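Local coordinates for uncharacterized protein (Bacteroides ovatus, PDB 4DQA) that is of unknown function but probably binds carbohydrate through a concanavalin A-like lectin domain that follows an E-set-like N-terminal domain, at residues A167-D172 with K216-N221; A142-N147 with H280-E285. One frame throughout, in Å; residues are numbered along the deposited sequence. Where two conformers were deposited one is given.

Interaction 1: residues A167-D172 with K216-N221; sequences ALINVD and KPLLTN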
loop_
_atom_site.group_PDB
_atom_site.type_symbol
_atom_site.label_atom_id
_atom_site.label_comp_id
_atom_site.label_asym_id
_atom_site.label_seq_id
_atom_site.Cartn_x
_atom_site.Cartn_y
_atom_site.Cartn_z
ATOM N N ALA A 167 10.258 6.726 0.193
ATOM C CA ALA A 167 10.683 5.585 1.011
ATOM C C ALA A 167 10.074 5.679 2.385
ATOM O O ALA A 167 9.779 6.777 2.888
ATOM C CB ALA A 167 12.175 5.569 1.159
ATOM N N LEU A 168 9.937 4.525 3.028
ATOM C CA LEU A 168 9.770 4.455 4.483
ATOM C C LEU A 168 11.172 4.335 5.069
ATOM O O LEU A 168 11.978 3.492 4.631
ATOM C CB LEU A 168 8.948 3.239 4.906
ATOM C CG LEU A 168 7.495 3.272 4.475
ATOM C CD1 LEU A 168 6.882 1.859 4.488
ATOM C CD2 LEU A 168 6.667 4.226 5.323
ATOM N N ILE A 169 11.468 5.172 6.064
ATOM C CA ILE A 169 12.780 5.177 6.710
ATOM C C ILE A 169 12.642 5.187 8.219
ATOM O O ILE A 169 11.673 5.658 8.793
ATOM C CB ILE A 169 13.659 6.387 6.280
ATOM C CG1 ILE A 169 13.058 7.700 6.779
ATOM C CG2 ILE A 169 13.839 6.372 4.771
ATOM C CD1 ILE A 169 13.991 8.881 6.564
ATOM N N ASN A 170 13.672 4.634 8.853
ATOM C CA ASN A 170 13.789 4.602 10.301
ATOM C C ASN A 170 15.256 4.760 10.623
ATOM O O ASN A 170 16.068 3.882 10.338
ATOM C CB ASN A 170 13.244 3.287 10.851
ATOM C CG ASN A 170 13.183 3.268 12.356
ATOM O OD1 ASN A 170 14.075 3.779 13.020
ATOM N ND2 ASN A 170 12.105 2.717 12.905
ATOM N N VAL A 171 15.604 5.911 11.186
ATOM C CA VAL A 171 16.997 6.271 11.391
ATOM C C VAL A 171 17.525 5.764 12.733
ATOM O O VAL A 171 16.922 6.019 13.785
ATOM C CB VAL A 171 17.140 7.806 11.361
ATOM C CG1 VAL A 171 18.584 8.214 11.526
ATOM C CG2 VAL A 171 16.602 8.361 10.065
ATOM N N ASP A 172 18.667 5.070 12.696
ATOM C CA ASP A 172 19.319 4.636 13.918
ATOM C C ASP A 172 20.039 5.795 14.613
ATOM O O ASP A 172 19.957 5.963 15.847
ATOM C CB ASP A 172 20.314 3.506 13.642
ATOM C CG ASP A 172 19.639 2.164 13.371
ATOM O OD1 ASP A 172 18.536 1.916 13.889
ATOM O OD2 ASP A 172 20.250 1.340 12.668
ATOM N N LYS A 216 11.691 21.256 10.502
ATOM C CA LYS A 216 11.566 20.486 11.736
ATOM C C LYS A 216 12.479 19.259 11.616
ATOM O O LYS A 216 12.621 18.763 10.525
ATOM C CB LYS A 216 10.128 19.993 11.892
ATOM C CG LYS A 216 9.081 21.089 11.873
ATOM C CD LYS A 216 7.691 20.502 12.053
ATOM C CE LYS A 216 7.200 19.836 10.786
ATOM N NZ LYS A 216 6.587 20.796 9.824
ATOM N N PRO A 217 13.038 18.768 12.750
ATOM C CA PRO A 217 13.878 17.561 12.684
ATOM C C PRO A 217 13.091 16.253 12.657
ATOM O O PRO A 217 11.931 16.200 13.084
ATOM C CB PRO A 217 14.704 17.644 13.970
ATOM C CG PRO A 217 13.789 18.362 14.944
ATOM C CD PRO A 217 13.034 19.354 14.111
ATOM N N LEU A 218 13.732 15.206 12.148
ATOM C CA LEU A 218 13.260 13.848 12.332
ATOM C C LEU A 218 13.876 13.267 13.591
ATOM O O LEU A 218 15.011 13.602 13.962
ATOM C CB LEU A 218 13.649 12.951 11.151
ATOM C CG LEU A 218 13.111 13.357 9.802
ATOM C CD1 LEU A 218 13.560 12.348 8.763
ATOM C CD2 LEU A 218 11.581 13.441 9.846
ATOM N N LEU A 219 13.114 12.414 14.262
ATOM C CA LEU A 219 13.609 11.605 15.364
ATOM C C LEU A 219 14.265 10.324 14.866
ATOM O O LEU A 219 14.013 9.867 13.751
ATOM C CB LEU A 219 12.441 11.214 16.283
ATOM C CG LEU A 219 11.760 12.303 17.102
ATOM C CD1 LEU A 219 10.401 11.777 17.584
ATOM C CD2 LEU A 219 12.587 12.675 18.278
ATOM N N THR A 220 15.096 9.746 15.728
ATOM C CA THR A 220 15.588 8.390 15.532
ATOM C C THR A 220 14.547 7.385 16.035
ATOM O O THR A 220 13.626 7.724 16.793
ATOM C CB THR A 220 16.889 8.111 16.314
ATOM O OG1 THR A 220 16.637 8.205 17.732
ATOM C CG2 THR A 220 17.989 9.082 15.930
ATOM N N ASN A 221 14.696 6.137 15.589
ATOM C CA ASN A 221 13.903 5.023 16.102
ATOM C C ASN A 221 12.408 5.262 15.906
ATOM O O ASN A 221 11.599 4.946 16.783
ATOM C CB ASN A 221 14.211 4.771 17.587
ATOM C CG ASN A 221 13.650 3.443 18.088
ATOM O OD1 ASN A 221 13.571 2.460 17.347
ATOM N ND2 ASN A 221 13.253 3.414 19.347
HETATM O O HOH W 1 11.300 1.702 15.592
HETATM O O HOH W 2 13.695 7.644 12.307
#

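Interaction 2: residues A142-N147 with H280-E285; sequences AGNFSN and HGKMSE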
loop_
_atom_site.group_PDB
_atom_site.type_symbol
_atom_site.label_atom_id
_atom_site.label_comp_id
_atom_site.label_asym_id
_atom_site.label_seq_id
_atom_site.Cartn_x
_atom_site.Cartn_y
_atom_site.Cartn_z
ATOM N N ALA A 142 12.356 -5.163 7.046
ATOM C CA ALA A 142 12.922 -4.029 6.343
ATOM C C ALA A 142 14.402 -4.203 6.106
ATOM O O ALA A 142 15.020 -5.082 6.697
ATOM C CB ALA A 142 12.636 -2.724 7.106
ATOM N N GLY A 143 14.983 -3.389 5.224
ATOM C CA GLY A 143 16.380 -3.544 4.880
ATOM C C GLY A 143 17.299 -2.719 5.740
ATOM O O GLY A 143 17.015 -1.543 6.008
ATOM N N ASN A 144 18.388 -3.339 6.198
ATOM C CA ASN A 144 19.359 -2.676 7.051
ATOM C C ASN A 144 20.420 -1.923 6.289
ATOM O O ASN A 144 20.980 -2.436 5.323
ATOM C CB ASN A 144 20.048 -3.671 7.978
ATOM C CG ASN A 144 20.729 -2.984 9.140
ATOM O OD1 ASN A 144 20.082 -2.275 9.897
ATOM N ND2 ASN A 144 22.001 -3.190 9.270
ATOM N N PHE A 145 20.736 -0.719 6.760
ATOM C CA PHE A 145 21.821 0.085 6.210
ATOM C C PHE A 145 22.723 0.481 7.360
ATOM O O PHE A 145 22.282 1.065 8.353
ATOM C CB PHE A 145 21.266 1.320 5.517
ATOM C CG PHE A 145 20.549 1.008 4.241
ATOM C CD1 PHE A 145 19.233 0.575 4.266
ATOM C CD2 PHE A 145 21.205 1.100 3.014
ATOM C CE1 PHE A 145 18.589 0.254 3.120
ATOM C CE2 PHE A 145 20.545 0.793 1.840
ATOM C CZ PHE A 145 19.231 0.359 1.901
ATOM N N SER A 146 23.956 0.028 7.257
ATOM C CA SER A 146 25.025 0.372 8.154
ATOM C C SER A 146 26.298 0.341 7.322
ATOM O O SER A 146 27.132 -0.564 7.462
ATOM C CB SER A 146 25.080 -0.647 9.276
ATOM O OG SER A 146 26.132 -0.347 10.180
ATOM N N ASN A 147 26.434 1.346 6.456
ATOM C CA ASN A 147 27.491 1.402 5.441
ATOM C C ASN A 147 27.223 0.426 4.284
ATOM O O ASN A 147 28.072 -0.376 3.896
ATOM C CB ASN A 147 28.876 1.174 6.041
ATOM C CG ASN A 147 29.979 1.742 5.169
ATOM O OD1 ASN A 147 29.791 2.753 4.490
ATOM N ND2 ASN A 147 31.132 1.096 5.181
ATOM N N HIS A 280 22.411 5.307 8.348
ATOM C CA HIS A 280 22.397 4.290 9.384
ATOM C C HIS A 280 20.989 4.110 9.881
ATOM O O HIS A 280 20.452 4.968 10.596
ATOM C CB HIS A 280 23.302 4.694 10.534
ATOM C CG HIS A 280 24.742 4.705 10.149
ATOM N ND1 HIS A 280 25.369 5.809 9.627
ATOM C CD2 HIS A 280 25.657 3.707 10.143
ATOM C CE1 HIS A 280 26.630 5.507 9.358
ATOM N NE2 HIS A 280 26.823 4.236 9.638
ATOM N N GLY A 281 20.355 3.007 9.476
ATOM C CA GLY A 281 18.953 2.763 9.803
ATOM C C GLY A 281 18.365 1.735 8.880
ATOM O O GLY A 281 19.090 0.939 8.291
ATOM N N LYS A 282 17.049 1.729 8.789
ATOM C CA LYS A 282 16.335 0.803 7.935
ATOM C C LYS A 282 15.517 1.543 6.895
ATOM O O LYS A 282 15.064 2.673 7.129
ATOM C CB LYS A 282 15.415 -0.086 8.760
ATOM C CG LYS A 282 16.130 -0.969 9.761
ATOM C CD LYS A 282 15.095 -1.742 10.576
ATOM C CE LYS A 282 15.683 -2.610 11.644
ATOM N NZ LYS A 282 16.236 -1.761 12.745
HETATM N N MSE A 283 15.299 0.898 5.754
HETATM C CA MSE A 283 14.419 1.423 4.730
HETATM C C MSE A 283 13.466 0.332 4.280
HETATM O O MSE A 283 13.765 -0.855 4.348
HETATM C CB MSE A 283 15.161 1.932 3.492
HETATM C CG MSE A 283 16.198 2.989 3.819
HETATM SE SE MSE A 283 16.709 3.910 2.178
HETATM C CE MSE A 283 18.464 4.533 2.718
ATOM N N SER A 284 12.342 0.783 3.767
ATOM C CA SER A 284 11.306 -0.090 3.226
ATOM C C SER A 284 10.586 0.664 2.134
ATOM O O SER A 284 10.470 1.886 2.169
ATOM C CB SER A 284 10.357 -0.467 4.348
ATOM O OG SER A 284 9.189 -1.151 3.892
ATOM N N GLU A 285 10.064 -0.052 1.143
ATOM C CA GLU A 285 9.191 0.568 0.135
ATOM C C GLU A 285 9.855 1.766 -0.538
ATOM O O GLU A 285 9.274 2.860 -0.662
ATOM C CB GLU A 285 7.841 0.961 0.728
ATOM C CG GLU A 285 7.038 -0.192 1.227
ATOM C CD GLU A 285 6.641 -1.137 0.107
ATOM O OE1 GLU A 285 6.020 -0.665 -0.871
ATOM O OE2 GLU A 285 6.992 -2.341 0.172
HETATM O O HOH W 3 18.889 -0.896 11.910
#

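Interaction 1: residues A167-D172 with K216-N221
Val171 and Thr220 bring the two backbones together, their CA atoms 4.9 Å apart, where the last part of strand 163-171 meets the loop 216-221 with chain directions 67° apart. One direct hydrogen bond joins them: Asn221 N gives its hydrogen to Val171 O at 2.9 Å, nearly straight at 163° and with the nitrogen a little out of the carbonyl plane. Thr220 CB leans on the same carbonyl oxygen, and its CG2 reaches Asp172 O at 3.7 Å. One residue back in the loop, a water takes the hydrogen of Val171 N and donates to Leu219 O at 2.7 Å. In Asn170, CG stands anti to the backbone N (chi1 -173°), and the second torsion then sets the amide, with OD1 3.3 Å from Asn221 CA. The two side-chain amides do not meet directly; in the conformer of Asn221 described, a second water may join Asn170 ND2 to Asn221 OD1, a bridge that remains doubtful because Asn221 has two conformers. On the buried side, Leu218 points toward the strand and its CD1 meets Ile169 CD1 at 4.1 Å, the two side chains crossing at about a right angle. Tyr224 OH accepts a hydrogen bond from Leu219 N and the Tyr224 side chain packs on Leu218, which ties the loop to strand 223-231 as well. A single direct bond, one backbone-bridging water and one methyl-to-methyl contact between Ile169 and Leu218 thus hold the loop to the strand, and part of this polar attachment depends on solvent.

Interaction 2: residues A142-N147 with H280-E285
Gly143 and Met283 face each other as a hydrogen-bonded pair: Gly143 N donates to Met283 O at 2.9 Å and Met283 N returns a bond to Gly143 O at 3.0 Å. Two residues on, Phe145 and Gly281 repeat the exchange, with Phe145 N lying nearly on the line of the Gly281 carbonyl, 2.8 Å from its oxygen. Between these pairs, Lys282 CA comes within 3.1 Å of Gly143 O in a CA-H...O contact. On the Phe145 face of the sheet, the selenomethionine Met283 reaches across to the ring. An extended chi2 (-164°) places SE obliquely to the ring, a Met-aromatic contact, and chi3 (-156°) then sets the methyl CE over the ring centre, 4.1 Å from the centroid, as a CH-pi contact. Separately, Met283 CG packs against Phe145 CE1 at 3.7 Å. Ile266 lies against both side chains.

The Asn144 and Lys282 face is more mixed. A water donates to Asn144 OD1 at 2.7 Å and accepts from Lys282 NZ, which the bend at chi4 (71°) turns out of the otherwise extended chain. His280 CD2 lies 3.9 Å from Ser146 CA, and the His280 ring stacks with Tyr173. Further out, backbone bonds continue from 142-147 to Thr344 and Lys346, and from 280-285 to Leu168, Asn170 and Asp172. This is adjacent antiparallel strand pairing within a large sheet of a concanavalin A-like lectin domain.

In the fold
Both interactions reach the same antiparallel sheet of the lectin-like domain, through strands 163-171 and 282-289, their centres about 11 Å apart. Strand 282-289 is the shared neighbour: it pairs with 141-146 and with 163-171, where Leu168 N probably bonds to Ser284 O and Asp172 N to His280 O. Interaction 2 is the buried one, closing a long excursion of the chain through direct backbone bonds and apolar packing. Interaction 1, nested inside that excursion, is partly exposed, buries less surface (251 against 461 Å²) and fastens a loop rather than a second strand. A water joins backbone atoms in interaction 1, whereas the one in interaction 2 joins two side chains.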